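Local atomic coordinates of thermosome subunit (Methanococcoides burtonii, PDB entry 3AQ1), a protein that probably binds unfolded polypeptides and uses ATP hydrolysis to help them fold, as a group II chaperonin of an Antarctic archaeon. Residues Val43-Gly46 with Thr47-Ala50; Ser337-His340 with Ala341-Ala345; Glu366-Leu369 with Ser370-Leu373; Val438-Glu442 with Asn443-Glu447; Leu449-Lys452 with Thr453-Ile456. One frame throughout, in Å; residues are numbered along the deposited sequence.

Interaction 1: residues Val43-Gly46 with Thr47-Ala50; sequences VGDG and TTTA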
loop_
_atom_site.group_PDB
_atom_site.type_symbol
_atom_site.label_atom_id
_atom_site.label_comp_id
_atom_site.label_asym_id
_atom_site.label_seq_id
_atom_site.Cartn_x
_atom_site.Cartn_y
_atom_site.Cartn_z
ATOM N N VAL A 43 1.106 7.618 -15.571
ATOM C CA VAL A 43 1.785 6.401 -16.028
ATOM C C VAL A 43 2.791 5.930 -14.994
ATOM O O VAL A 43 3.825 6.570 -14.807
ATOM C CB VAL A 43 2.577 6.625 -17.343
ATOM C CG1 VAL A 43 3.132 5.292 -17.870
ATOM C CG2 VAL A 43 1.723 7.318 -18.397
ATOM N N GLY A 44 2.507 4.811 -14.337
ATOM C CA GLY A 44 3.408 4.268 -13.330
ATOM C C GLY A 44 4.872 4.211 -13.752
ATOM O O GLY A 44 5.190 3.967 -14.917
ATOM N N ASP A 45 5.774 4.438 -12.801
ATOM C CA ASP A 45 7.201 4.377 -13.097
ATOM C C ASP A 45 7.656 2.950 -13.383
ATOM O O ASP A 45 8.724 2.740 -13.962
ATOM C CB ASP A 45 8.025 5.009 -11.973
ATOM C CG ASP A 45 8.146 6.515 -12.123
ATOM O OD1 ASP A 45 7.817 7.032 -13.216
ATOM O OD2 ASP A 45 8.571 7.178 -11.151
ATOM N N GLY A 46 6.835 1.980 -12.977
ATOM C CA GLY A 46 7.056 0.582 -13.309
ATOM C C GLY A 46 6.684 0.329 -14.756
ATOM O O GLY A 46 7.457 -0.242 -15.521
ATOM N N THR A 47 5.493 0.774 -15.139
ATOM C CA THR A 47 5.084 0.749 -16.534
ATOM C C THR A 47 6.129 1.409 -17.444
ATOM O O THR A 47 6.497 0.859 -18.475
ATOM C CB THR A 47 3.723 1.433 -16.719
ATOM O OG1 THR A 47 2.714 0.653 -16.066
ATOM C CG2 THR A 47 3.373 1.579 -18.202
ATOM N N THR A 48 6.606 2.583 -17.045
ATOM C CA THR A 48 7.536 3.359 -17.852
ATOM C C THR A 48 8.842 2.610 -18.029
ATOM O O THR A 48 9.328 2.444 -19.145
ATOM C CB THR A 48 7.828 4.723 -17.207
ATOM O OG1 THR A 48 6.607 5.457 -17.058
ATOM C CG2 THR A 48 8.762 5.517 -18.075
ATOM N N THR A 49 9.400 2.158 -16.911
ATOM C CA THR A 49 10.611 1.353 -16.914
ATOM C C THR A 49 10.459 0.093 -17.772
ATOM O O THR A 49 11.373 -0.267 -18.507
ATOM C CB THR A 49 11.027 0.966 -15.472
ATOM O OG1 THR A 49 11.182 2.149 -14.690
ATOM C CG2 THR A 49 12.339 0.229 -15.469
ATOM N N ALA A 50 9.312 -0.575 -17.694
ATOM C CA ALA A 50 9.152 -1.824 -18.431
ATOM C C ALA A 50 9.060 -1.564 -19.935
ATOM O O ALA A 50 9.720 -2.232 -20.733
ATOM C CB ALA A 50 7.946 -2.614 -17.925
#

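Interaction 2: residues Ser337-His340 with Ala341-Ala345; sequences SLDH and ALNDA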
loop_
_atom_site.group_PDB
_atom_site.type_symbol
_atom_site.label_atom_id
_atom_site.label_comp_id
_atom_site.label_asym_id
_atom_site.label_seq_id
_atom_site.Cartn_x
_atom_site.Cartn_y
_atom_site.Cartn_z
ATOM N N SER A 337 -5.500 16.965 2.201
ATOM C CA SER A 337 -4.171 16.708 1.657
ATOM C C SER A 337 -3.370 15.743 2.510
ATOM O O SER A 337 -2.679 14.863 1.991
ATOM C CB SER A 337 -3.386 18.017 1.522
ATOM O OG SER A 337 -4.134 18.969 0.802
ATOM N N LEU A 338 -3.430 15.931 3.823
ATOM C CA LEU A 338 -2.778 14.996 4.729
ATOM C C LEU A 338 -3.291 13.573 4.480
ATOM O O LEU A 338 -2.496 12.645 4.341
ATOM C CB LEU A 338 -2.981 15.410 6.186
ATOM C CG LEU A 338 -2.235 16.689 6.568
ATOM C CD1 LEU A 338 -2.462 17.066 8.034
ATOM C CD2 LEU A 338 -0.750 16.552 6.257
ATOM N N ASP A 339 -4.610 13.407 4.389
ATOM C CA ASP A 339 -5.157 12.094 4.091
ATOM C C ASP A 339 -4.556 11.492 2.824
ATOM O O ASP A 339 -4.100 10.349 2.846
ATOM C CB ASP A 339 -6.682 12.106 4.008
ATOM C CG ASP A 339 -7.246 10.775 3.538
ATOM O OD1 ASP A 339 -7.624 9.954 4.394
ATOM O OD2 ASP A 339 -7.301 10.536 2.311
ATOM N N HIS A 340 -4.551 12.237 1.723
ATOM C CA HIS A 340 -3.962 11.714 0.482
ATOM C C HIS A 340 -2.500 11.356 0.728
ATOM O O HIS A 340 -2.047 10.252 0.405
ATOM C CB HIS A 340 -4.111 12.694 -0.684
ATOM C CG HIS A 340 -5.519 12.823 -1.191
ATOM N ND1 HIS A 340 -6.526 13.418 -0.460
ATOM C CD2 HIS A 340 -6.085 12.442 -2.363
ATOM C CE1 HIS A 340 -7.650 13.393 -1.154
ATOM N NE2 HIS A 340 -7.408 12.807 -2.313
ATOM N N ALA A 341 -1.771 12.273 1.351
ATOM C CA ALA A 341 -0.372 12.025 1.623
ATOM C C ALA A 341 -0.176 10.737 2.453
ATOM O O ALA A 341 0.493 9.798 2.005
ATOM C CB ALA A 341 0.254 13.231 2.293
ATOM N N LEU A 342 -0.777 10.695 3.643
ATOM C CA LEU A 342 -0.739 9.512 4.514
ATOM C C LEU A 342 -1.054 8.209 3.778
ATOM O O LEU A 342 -0.344 7.217 3.939
ATOM C CB LEU A 342 -1.699 9.691 5.701
ATOM C CG LEU A 342 -1.807 8.646 6.810
ATOM C CD1 LEU A 342 -0.485 8.407 7.514
ATOM C CD2 LEU A 342 -2.820 9.151 7.778
ATOM N N ASN A 343 -2.116 8.204 2.974
ATOM C CA ASN A 343 -2.446 7.009 2.210
ATOM C C ASN A 343 -1.253 6.530 1.393
ATOM O O ASN A 343 -0.937 5.358 1.398
ATOM C CB ASN A 343 -3.678 7.218 1.324
ATOM C CG ASN A 343 -4.884 6.453 1.826
ATOM O OD1 ASN A 343 -4.810 5.242 2.055
ATOM N ND2 ASN A 343 -6.006 7.153 2.003
ATOM N N ASP A 344 -0.568 7.438 0.708
ATOM C CA ASP A 344 0.596 7.028 -0.061
ATOM C C ASP A 344 1.714 6.511 0.826
ATOM O O ASP A 344 2.263 5.440 0.573
ATOM C CB ASP A 344 1.106 8.165 -0.937
ATOM C CG ASP A 344 0.194 8.451 -2.092
ATOM O OD1 ASP A 344 -0.545 7.533 -2.501
ATOM O OD2 ASP A 344 0.212 9.598 -2.585
ATOM N N ALA A 345 2.049 7.269 1.867
ATOM C CA ALA A 345 3.145 6.878 2.745
ATOM C C ALA A 345 2.891 5.529 3.414
ATOM O O ALA A 345 3.798 4.707 3.507
ATOM C CB ALA A 345 3.418 7.946 3.775
#

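Interaction 3: residues Glu366-Leu369 with Ser370-Leu373; sequences EVEL and SLRL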
loop_
_atom_site.group_PDB
_atom_site.type_symbol
_atom_site.label_atom_id
_atom_site.label_comp_id
_atom_site.label_asym_id
_atom_site.label_seq_id
_atom_site.Cartn_x
_atom_site.Cartn_y
_atom_site.Cartn_z
ATOM N N GLU A 366 20.071 0.050 -12.328
ATOM C CA GLU A 366 20.228 -0.418 -13.688
ATOM C C GLU A 366 21.712 -0.485 -14.049
ATOM O O GLU A 366 22.182 -1.453 -14.658
ATOM C CB GLU A 366 19.455 0.477 -14.643
ATOM C CG GLU A 366 17.950 0.208 -14.640
ATOM C CD GLU A 366 17.186 0.980 -13.570
ATOM O OE1 GLU A 366 17.801 1.765 -12.816
ATOM O OE2 GLU A 366 15.954 0.802 -13.493
ATOM N N VAL A 367 22.446 0.549 -13.653
ATOM C CA VAL A 367 23.883 0.630 -13.877
ATOM C C VAL A 367 24.635 -0.501 -13.160
ATOM O O VAL A 367 25.466 -1.179 -13.767
ATOM C CB VAL A 367 24.391 1.985 -13.401
ATOM C CG1 VAL A 367 25.915 2.055 -13.408
ATOM C CG2 VAL A 367 23.775 3.070 -14.251
ATOM N N GLU A 368 24.336 -0.704 -11.875
ATOM C CA GLU A 368 24.870 -1.842 -11.122
ATOM C C GLU A 368 24.509 -3.179 -11.783
ATOM O O GLU A 368 25.379 -4.005 -12.038
ATOM C CB GLU A 368 24.388 -1.829 -9.662
ATOM C CG GLU A 368 25.253 -2.657 -8.722
ATOM C CD GLU A 368 26.693 -2.151 -8.670
ATOM O OE1 GLU A 368 26.893 -0.923 -8.785
ATOM O OE2 GLU A 368 27.625 -2.972 -8.515
ATOM N N LEU A 369 23.229 -3.392 -12.059
ATOM C CA LEU A 369 22.810 -4.599 -12.762
ATOM C C LEU A 369 23.571 -4.756 -14.055
ATOM O O LEU A 369 24.156 -5.804 -14.302
ATOM C CB LEU A 369 21.315 -4.579 -13.044
ATOM C CG LEU A 369 20.493 -4.861 -11.794
ATOM C CD1 LEU A 369 19.026 -4.768 -12.107
ATOM C CD2 LEU A 369 20.844 -6.234 -11.300
ATOM N N SER A 370 23.572 -3.712 -14.879
ATOM C CA SER A 370 24.246 -3.764 -16.176
ATOM C C SER A 370 25.705 -4.153 -16.040
ATOM O O SER A 370 26.202 -5.013 -16.768
ATOM C CB SER A 370 24.151 -2.425 -16.881
ATOM O OG SER A 370 24.965 -2.417 -18.038
ATOM N N LEU A 371 26.395 -3.509 -15.107
ATOM C CA LEU A 371 27.798 -3.805 -14.877
ATOM C C LEU A 371 28.005 -5.266 -14.469
ATOM O O LEU A 371 28.784 -5.988 -15.083
ATOM C CB LEU A 371 28.370 -2.872 -13.817
ATOM C CG LEU A 371 29.772 -3.235 -13.334
ATOM C CD1 LEU A 371 30.797 -2.861 -14.397
ATOM C CD2 LEU A 371 30.085 -2.558 -12.015
ATOM N N ARG A 372 27.302 -5.706 -13.433
ATOM C CA ARG A 372 27.483 -7.054 -12.919
ATOM C C ARG A 372 26.950 -8.106 -13.862
ATOM O O ARG A 372 27.294 -9.276 -13.750
ATOM C CB ARG A 372 26.797 -7.208 -11.574
ATOM C CG ARG A 372 27.419 -6.389 -10.485
ATOM C CD ARG A 372 26.461 -6.309 -9.316
ATOM N NE ARG A 372 27.026 -5.563 -8.201
ATOM C CZ ARG A 372 27.468 -6.125 -7.087
ATOM N NH1 ARG A 372 27.397 -7.441 -6.937
ATOM N NH2 ARG A 372 27.968 -5.370 -6.120
ATOM N N LEU A 373 26.099 -7.703 -14.791
ATOM C CA LEU A 373 25.519 -8.682 -15.692
ATOM C C LEU A 373 26.391 -8.798 -16.933
ATOM O O LEU A 373 26.314 -9.780 -17.665
ATOM C CB LEU A 373 24.080 -8.312 -16.052
ATOM C CG LEU A 373 23.287 -9.372 -16.810
ATOM C CD1 LEU A 373 23.174 -10.632 -15.972
ATOM C CD2 LEU A 373 21.912 -8.833 -17.195
#

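Interaction 4: residues Val438-Glu442 with Asn443-Glu447; sequences VDMWE and NDVIE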
loop_
_atom_site.group_PDB
_atom_site.type_symbol
_atom_site.label_atom_id
_atom_site.label_comp_id
_atom_site.label_asym_id
_atom_site.label_seq_id
_atom_site.Cartn_x
_atom_site.Cartn_y
_atom_site.Cartn_z
ATOM N N VAL A 438 24.921 11.494 -7.438
ATOM C CA VAL A 438 25.096 11.523 -5.991
ATOM C C VAL A 438 24.538 10.261 -5.331
ATOM O O VAL A 438 23.958 9.406 -6.018
ATOM C CB VAL A 438 24.422 12.776 -5.386
ATOM C CG1 VAL A 438 25.243 14.036 -5.692
ATOM C CG2 VAL A 438 22.997 12.926 -5.906
ATOM N N ASP A 439 24.725 10.145 -4.010
ATOM C CA ASP A 439 24.208 9.004 -3.235
ATOM C C ASP A 439 22.675 9.054 -3.144
ATOM O O ASP A 439 22.113 9.807 -2.349
ATOM C CB ASP A 439 24.833 8.971 -1.833
ATOM C CG ASP A 439 24.601 7.650 -1.113
ATOM O OD1 ASP A 439 23.445 7.184 -1.081
ATOM O OD2 ASP A 439 25.577 7.076 -0.578
ATOM N N MET A 440 21.999 8.259 -3.966
ATOM C CA MET A 440 20.553 8.374 -4.096
ATOM C C MET A 440 19.797 8.027 -2.812
ATOM O O MET A 440 18.637 8.422 -2.643
ATOM C CB MET A 440 20.048 7.535 -5.271
ATOM C CG MET A 440 20.423 8.096 -6.644
ATOM S SD MET A 440 19.453 9.498 -7.203
ATOM C CE MET A 440 20.427 10.868 -6.625
ATOM N N TRP A 441 20.452 7.291 -1.916
ATOM C CA TRP A 441 19.901 7.056 -0.593
ATOM C C TRP A 441 19.958 8.344 0.246
ATOM O O TRP A 441 18.941 8.805 0.750
ATOM C CB TRP A 441 20.630 5.910 0.113
ATOM C CG TRP A 441 20.163 5.706 1.535
ATOM C CD1 TRP A 441 20.760 6.178 2.667
ATOM C CD2 TRP A 441 18.989 5.003 1.964
ATOM N NE1 TRP A 441 20.038 5.806 3.772
ATOM C CE2 TRP A 441 18.945 5.086 3.370
ATOM C CE3 TRP A 441 17.974 4.312 1.297
ATOM C CZ2 TRP A 441 17.927 4.501 4.121
ATOM C CZ3 TRP A 441 16.965 3.740 2.036
ATOM C CH2 TRP A 441 16.947 3.834 3.439
ATOM N N GLU A 442 21.143 8.926 0.388
ATOM C CA GLU A 442 21.264 10.215 1.058
ATOM C C GLU A 442 20.271 11.234 0.502
ATOM O O GLU A 442 19.915 12.191 1.189
ATOM C CB GLU A 442 22.690 10.762 0.939
ATOM C CG GLU A 442 23.704 10.026 1.785
ATOM C CD GLU A 442 23.293 9.980 3.240
ATOM O OE1 GLU A 442 23.107 8.859 3.763
ATOM O OE2 GLU A 442 23.139 11.063 3.854
ATOM N N ASN A 443 19.821 11.022 -0.734
ATOM C CA ASN A 443 18.960 11.984 -1.420
ATOM C C ASN A 443 17.500 11.554 -1.569
ATOM O O ASN A 443 16.761 12.094 -2.399
ATOM C CB ASN A 443 19.547 12.360 -2.780
ATOM C CG ASN A 443 20.461 13.570 -2.706
ATOM O OD1 ASN A 443 19.993 14.706 -2.641
ATOM N ND2 ASN A 443 21.774 13.332 -2.716
ATOM N N ASP A 444 17.099 10.577 -0.763
ATOM C CA ASP A 444 15.691 10.208 -0.611
ATOM C C ASP A 444 15.004 9.852 -1.932
ATOM O O ASP A 444 13.852 10.226 -2.177
ATOM C CB ASP A 444 14.942 11.324 0.115
ATOM C CG ASP A 444 15.543 11.630 1.480
ATOM O OD1 ASP A 444 16.014 10.677 2.145
ATOM O OD2 ASP A 444 15.547 12.817 1.888
ATOM N N VAL A 445 15.720 9.128 -2.783
ATOM C CA VAL A 445 15.110 8.603 -3.983
ATOM C C VAL A 445 15.050 7.089 -3.884
ATOM O O VAL A 445 15.894 6.391 -4.438
ATOM C CB VAL A 445 15.870 9.025 -5.254
ATOM C CG1 VAL A 445 15.076 8.629 -6.472
ATOM C CG2 VAL A 445 16.115 10.532 -5.253
ATOM N N ILE A 446 14.042 6.593 -3.164
ATOM C CA ILE A 446 13.876 5.160 -2.931
ATOM C C ILE A 446 12.816 4.528 -3.839
ATOM O O ILE A 446 11.786 5.131 -4.132
ATOM C CB ILE A 446 13.496 4.877 -1.471
ATOM C CG1 ILE A 446 14.126 5.912 -0.547
ATOM C CG2 ILE A 446 13.956 3.493 -1.063
ATOM C CD1 ILE A 446 15.607 5.774 -0.427
ATOM N N GLU A 447 13.089 3.310 -4.285
ATOM C CA GLU A 447 12.132 2.527 -5.064
ATOM C C GLU A 447 11.982 1.138 -4.430
ATOM O O GLU A 447 12.960 0.543 -3.973
ATOM C CB GLU A 447 12.566 2.410 -6.536
ATOM C CG GLU A 447 12.510 3.709 -7.346
ATOM C CD GLU A 447 13.210 3.593 -8.704
ATOM O OE1 GLU A 447 13.916 2.589 -8.945
ATOM O OE2 GLU A 447 13.062 4.509 -9.537
#

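Interaction 5: residues Leu449-Lys452 with Thr453-Ile456; sequences LRIK and TQAI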
loop_
_atom_site.group_PDB
_atom_site.type_symbol
_atom_site.label_atom_id
_atom_site.label_comp_id
_atom_site.label_asym_id
_atom_site.label_seq_id
_atom_site.Cartn_x
_atom_site.Cartn_y
_atom_site.Cartn_z
ATOM N N LEU A 449 11.756 -2.781 -3.980
ATOM C CA LEU A 449 12.275 -3.921 -4.727
ATOM C C LEU A 449 11.230 -4.551 -5.660
ATOM O O LEU A 449 11.522 -4.833 -6.819
ATOM C CB LEU A 449 12.833 -4.991 -3.789
ATOM C CG LEU A 449 13.470 -6.176 -4.528
ATOM C CD1 LEU A 449 14.650 -5.708 -5.342
ATOM C CD2 LEU A 449 13.901 -7.256 -3.574
ATOM N N ARG A 450 10.016 -4.778 -5.164
ATOM C CA ARG A 450 9.019 -5.492 -5.965
ATOM C C ARG A 450 8.702 -4.791 -7.293
ATOM O O ARG A 450 8.485 -5.444 -8.311
ATOM C CB ARG A 450 7.743 -5.799 -5.165
ATOM C CG ARG A 450 6.705 -4.687 -5.144
ATOM C CD ARG A 450 5.434 -5.123 -4.419
ATOM N NE ARG A 450 5.736 -5.912 -3.231
ATOM C CZ ARG A 450 4.944 -5.994 -2.172
ATOM N NH1 ARG A 450 3.800 -5.335 -2.147
ATOM N NH2 ARG A 450 5.300 -6.726 -1.130
ATOM N N ILE A 451 8.694 -3.468 -7.297
ATOM C CA ILE A 451 8.473 -2.744 -8.539
ATOM C C ILE A 451 9.651 -2.962 -9.482
ATOM O O ILE A 451 9.474 -3.284 -10.654
ATOM C CB ILE A 451 8.252 -1.235 -8.300
ATOM C CG1 ILE A 451 6.872 -0.999 -7.678
ATOM C CG2 ILE A 451 8.394 -0.458 -9.597
ATOM C CD1 ILE A 451 5.729 -1.670 -8.430
ATOM N N LYS A 452 10.862 -2.803 -8.967
ATOM C CA LYS A 452 12.023 -2.976 -9.809
ATOM C C LYS A 452 12.053 -4.373 -10.475
ATOM O O LYS A 452 12.365 -4.477 -11.665
ATOM C CB LYS A 452 13.307 -2.683 -9.031
ATOM C CG LYS A 452 14.499 -2.453 -9.921
ATOM C CD LYS A 452 14.248 -1.293 -10.901
ATOM C CE LYS A 452 14.273 0.061 -10.198
ATOM N NZ LYS A 452 14.066 1.181 -11.153
ATOM N N THR A 453 11.720 -5.435 -9.731
ATOM C CA THR A 453 11.758 -6.782 -10.302
ATOM C C THR A 453 10.542 -7.066 -11.161
ATOM O O THR A 453 10.623 -7.831 -12.111
ATOM C CB THR A 453 11.882 -7.916 -9.255
ATOM O OG1 THR A 453 10.724 -7.940 -8.406
ATOM C CG2 THR A 453 13.137 -7.757 -8.421
ATOM N N GLN A 454 9.408 -6.463 -10.831
ATOM C CA GLN A 454 8.238 -6.658 -11.664
ATOM C C GLN A 454 8.472 -6.031 -13.038
ATOM O O GLN A 454 8.146 -6.630 -14.065
ATOM C CB GLN A 454 6.986 -6.096 -11.002
ATOM C CG GLN A 454 5.976 -7.160 -10.590
ATOM C CD GLN A 454 5.088 -6.717 -9.425
ATOM O OE1 GLN A 454 5.109 -7.326 -8.349
ATOM N NE2 GLN A 454 4.311 -5.648 -9.633
ATOM N N ALA A 455 9.055 -4.835 -13.057
ATOM C CA ALA A 455 9.300 -4.157 -14.318
ATOM C C ALA A 455 10.297 -4.938 -15.187
ATOM O O ALA A 455 10.060 -5.130 -16.369
ATOM C CB ALA A 455 9.767 -2.739 -14.089
ATOM N N ILE A 456 11.396 -5.402 -14.603
ATOM C CA ILE A 456 12.366 -6.166 -15.368
ATOM C C ILE A 456 11.767 -7.452 -15.929
ATOM O O ILE A 456 11.911 -7.738 -17.117
ATOM C CB ILE A 456 13.626 -6.474 -14.560
ATOM C CG1 ILE A 456 14.432 -5.192 -14.340
ATOM C CG2 ILE A 456 14.486 -7.491 -15.293
ATOM C CD1 ILE A 456 15.631 -5.368 -13.435
#

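Interaction 1: residues Val43-Gly46 with Thr47-Ala50
With chi1 at -59°, Thr-48 holds OG1 beside its own backbone N and turns it back onto the carbonyl of Gly-44. Thr-49 repeats this one residue on, with chi1 at -56°, and brings its hydroxyl to the carbonyl of Asp-45. Each carbonyl oxygen is therefore gripped twice. Gly-44 O accepts from Thr-48 N at 2.9 Å and from Thr-48 OG1 at 3.0 Å. The amide is tilted a little from the carbonyl plane, and the hydroxyl stands well above it. At the next carbonyl the roles are exchanged. Thr-49 OG1 lies nearly in line with the C=O bond, 2.6 Å from Asp-45 O. Thr-49 N, at 3.1 Å from Asp-45 O, comes from above the plane. Ala-50 N then bonds to Gly-46 O. Gly-44 is the N-cap, and these bonds start helix 45-65. Ahead of the cap, Val-43 crosses Thr-47 and Thr-48 at about a right angle. Val-43 CG1 meets Thr-47 CG2 at 3.7 Å and also touches the hydroxyl of Thr-48. A valine in place of Thr-48 would keep the branched shape, but Gly-44 O would probably be left with the amide alone and the first turn less firmly held. The run Gly-Asp-Gly-Thr-Thr is a chaperonin signature found at the nucleotide site of relatives, consistent with the ATP binding expected of this protein. The two hydroxyls give their protons to the backbone, so both are satisfied within the first turn, each doubling a backbone bond.

Interaction 2: residues Ser337-His340 with Ala341-Ala345
Two turns of the long helix 332-355 make this contact, and their backbone bonds are regular. Ala-341 N bonds to Ser-337 O at 2.8 Å, and Leu-342 N to Leu-338 O at 2.7 Å. Asn-343 N reaches Asp-339 O at 2.9 Å. Asp-344 N closes the series on His-340 O. The main side-chain pair is Asp-339 and Asn-343, one turn apart. They lie side by side and point the same way. Asp-339 has CG anti to its backbone N (chi1 173°), which brings the carboxylate alongside the amide of Asn-343. Asp-339 OD2 stands 3.6 Å from Asn-343 ND2, longer than a usual hydrogen bond. The carboxylate and amide planes are turned 78° apart, so the groups do not lie flat on each other. His-340 turns its ring back along the helix, where ND1 bonds to Asp-336 O. Leu-338, Ala-341 and Leu-342 face the fold. Leu-338 and Ala-341 rest on Leu-124 of helix 121-132, and both leucines on Leu-327 of strand 323-329. Leu-342 also meets Ile-153 of strand 151-157, where Asp-339 and Asn-343 border the apolar side. Ser-337, His-340 and Asp-344 are on the exposed side. The helix is thus held to the fold mainly by apolar contact, while the acid and amide, kept near each other by the helix spacing, would probably add no more than a weak attraction.

Interaction 3: residues Glu366-Leu369 with Ser370-Leu373
Glu-368 overlaps the outer half of the Arg-372 side chain one turn further along helix 364-378. With chi1 at -160° the glutamate chain sets out beside its own carbonyl carbon, and a bend at chi2 then folds it so that the carboxylate lies beside Arg-372 NE. Arg-372 runs extended from CG to NE to meet it. Arg-372 NE donates to Glu-368 OE2 at 2.7 Å, with an N-H...O angle of 164°, and the pair is a salt bridge. The acceptor uses its anti lone pair, the one away from OE1. It lies at the edge of the guanidinium, close to its plane. The bridge is a single N-H...O bond, and the two planes are 62° apart. In the backbone of the same pair, Arg-372 N bonds to Glu-368 O at 2.9 Å, so backbone and side chain join the same two residues. The other carboxylate oxygen, OE1, accepts from His-421 ND1, which helps hold the carboxylate's rotation. A leucine in place of Arg-372 would remove the charge, and would probably leave Glu-368 OE2 without its mate and the carboxylate held by His-421 alone among the bonds described. The contact is mostly buried. Leu-369 and Arg-372 lie on Ile-88 of helix 71-92. Val-367 meets Pro-399 of helix 397-405 and Leu-417 of helix 410-422, and Ser-370 OG bonds to Ala-392 O of helix 383-394.

Interaction 4: residues Val438-Glu442 with Asn443-Glu447
Met-440 O accepts from Val-445 N, five residues on, while Asp-444 between them takes a left-handed backbone conformation with phi 56°. The wider-spanning bond is 3.0 Å from Val-445 N to Met-440 O and nearly in line with the carbonyl. Inside it, Asp-444 N bonds to Trp-441 O at 3.0 Å, from above the carbonyl plane, and closes a type I turn. The two nested bonds with the positive phi fit a Schellman motif, here ending a short helical turn that lacks the regular helix bonds. The start of the turn is held by an Asx motif: Glu-442 N donates to Asp-439 OD1 at 3.2 Å, from above the carboxylate plane. The loop carries the chain from strand 437-439, paired with 428-430, to strand 446-448, an outer strand, within this chain, of the sheet with 357-360 and 94-95. Apolar contacts tie its two sides together. A chi1 of 175° sets the indole of Trp-441 beside its own carbonyl carbon and lets its six-membered end meet Ile-446. Trp-441 CE3 is 3.3 Å from Ile-446 CD1, and the two chains pass at a slant. Met-440 and Val-445 lie side by side, with Met-440 SD 4.0 Å from Val-445 CG2. The Val-438 methyl CG2 also touches the amide nitrogen ND2 of Asn-443; these side chains cross at about a right angle. Lys-106 of helix 101-109 makes a cation-pi contact with Trp-441, bonds to its carbonyl oxygen and forms a salt bridge with Asp-444 OD1. Trp-441 also packs on Val-358 and Val-360 of strand 357-360.

Interaction 5: residues Leu449-Lys452 with Thr453-Ile456
Thr-453 leaves the helix with CB 3.9 Å from Leu-449 O, one turn back. Its chi1 of 64° puts OG1 between the backbone N and the carbonyl carbon. There OG1 lies near Arg-450 O, and the bond is weak, with 3.4 Å between Thr-453 OG1 and Arg-450 O. The methyl takes the other course. Thr-453 CG2 passes Leu-449 O at 3.7 Å and ends 4.0 Å from Leu-449 CD1, and the two chains cross at a slant. Leu-449 O is bonded to the same residue by Thr-453 N at 3.0 Å, nearly in line with the carbonyl. Arg-450 O has a firmer partner than the hydroxyl in Gln-454 N at 2.9 Å. Ala-455 N and Ile-456 N continue the helix bonds to Ile-451 O and Lys-452 O. These two turns open helix 449-467, which meets helices 71-92, 332-355 and 364-378. Leu-449 and Thr-453 lie on Leu-89 of helix 71-92. Arg-450 reaches the end of helix 332-355, with salt bridges to Asp-355 and Glu-354. On the side of helix 364-378, Ile-456 rests on Leu-369, and Lys-452 on Ser-365, with salt bridges from NZ to Glu-366 and to Glu-447 of strand 446-448.

How the interactions relate
Along the chain the five contacts come in series, from interaction 1 to interaction 5. Interactions 1 and 5 are close, with centres about 10 Å apart: Ala-50 packs on Ala-455 O and Gly-46 on Ile-451, so the starts of helices 45-65 and 449-467 lie together. Lys-452 joins interactions 3, 4 and 5 through salt bridges to Glu-366 and Glu-447. Strand 446-448 runs directly into helix 449-467. Thr-49 also touches Glu-366. Interaction 2 stands apart on helix 332-355, about 34 Å from interaction 3 between centres. The other four lie in what corresponds to the equatorial domain, which binds ATP in relatives; of the five, only interaction 1 carries the Gly-Asp-Gly-Thr-Thr signature.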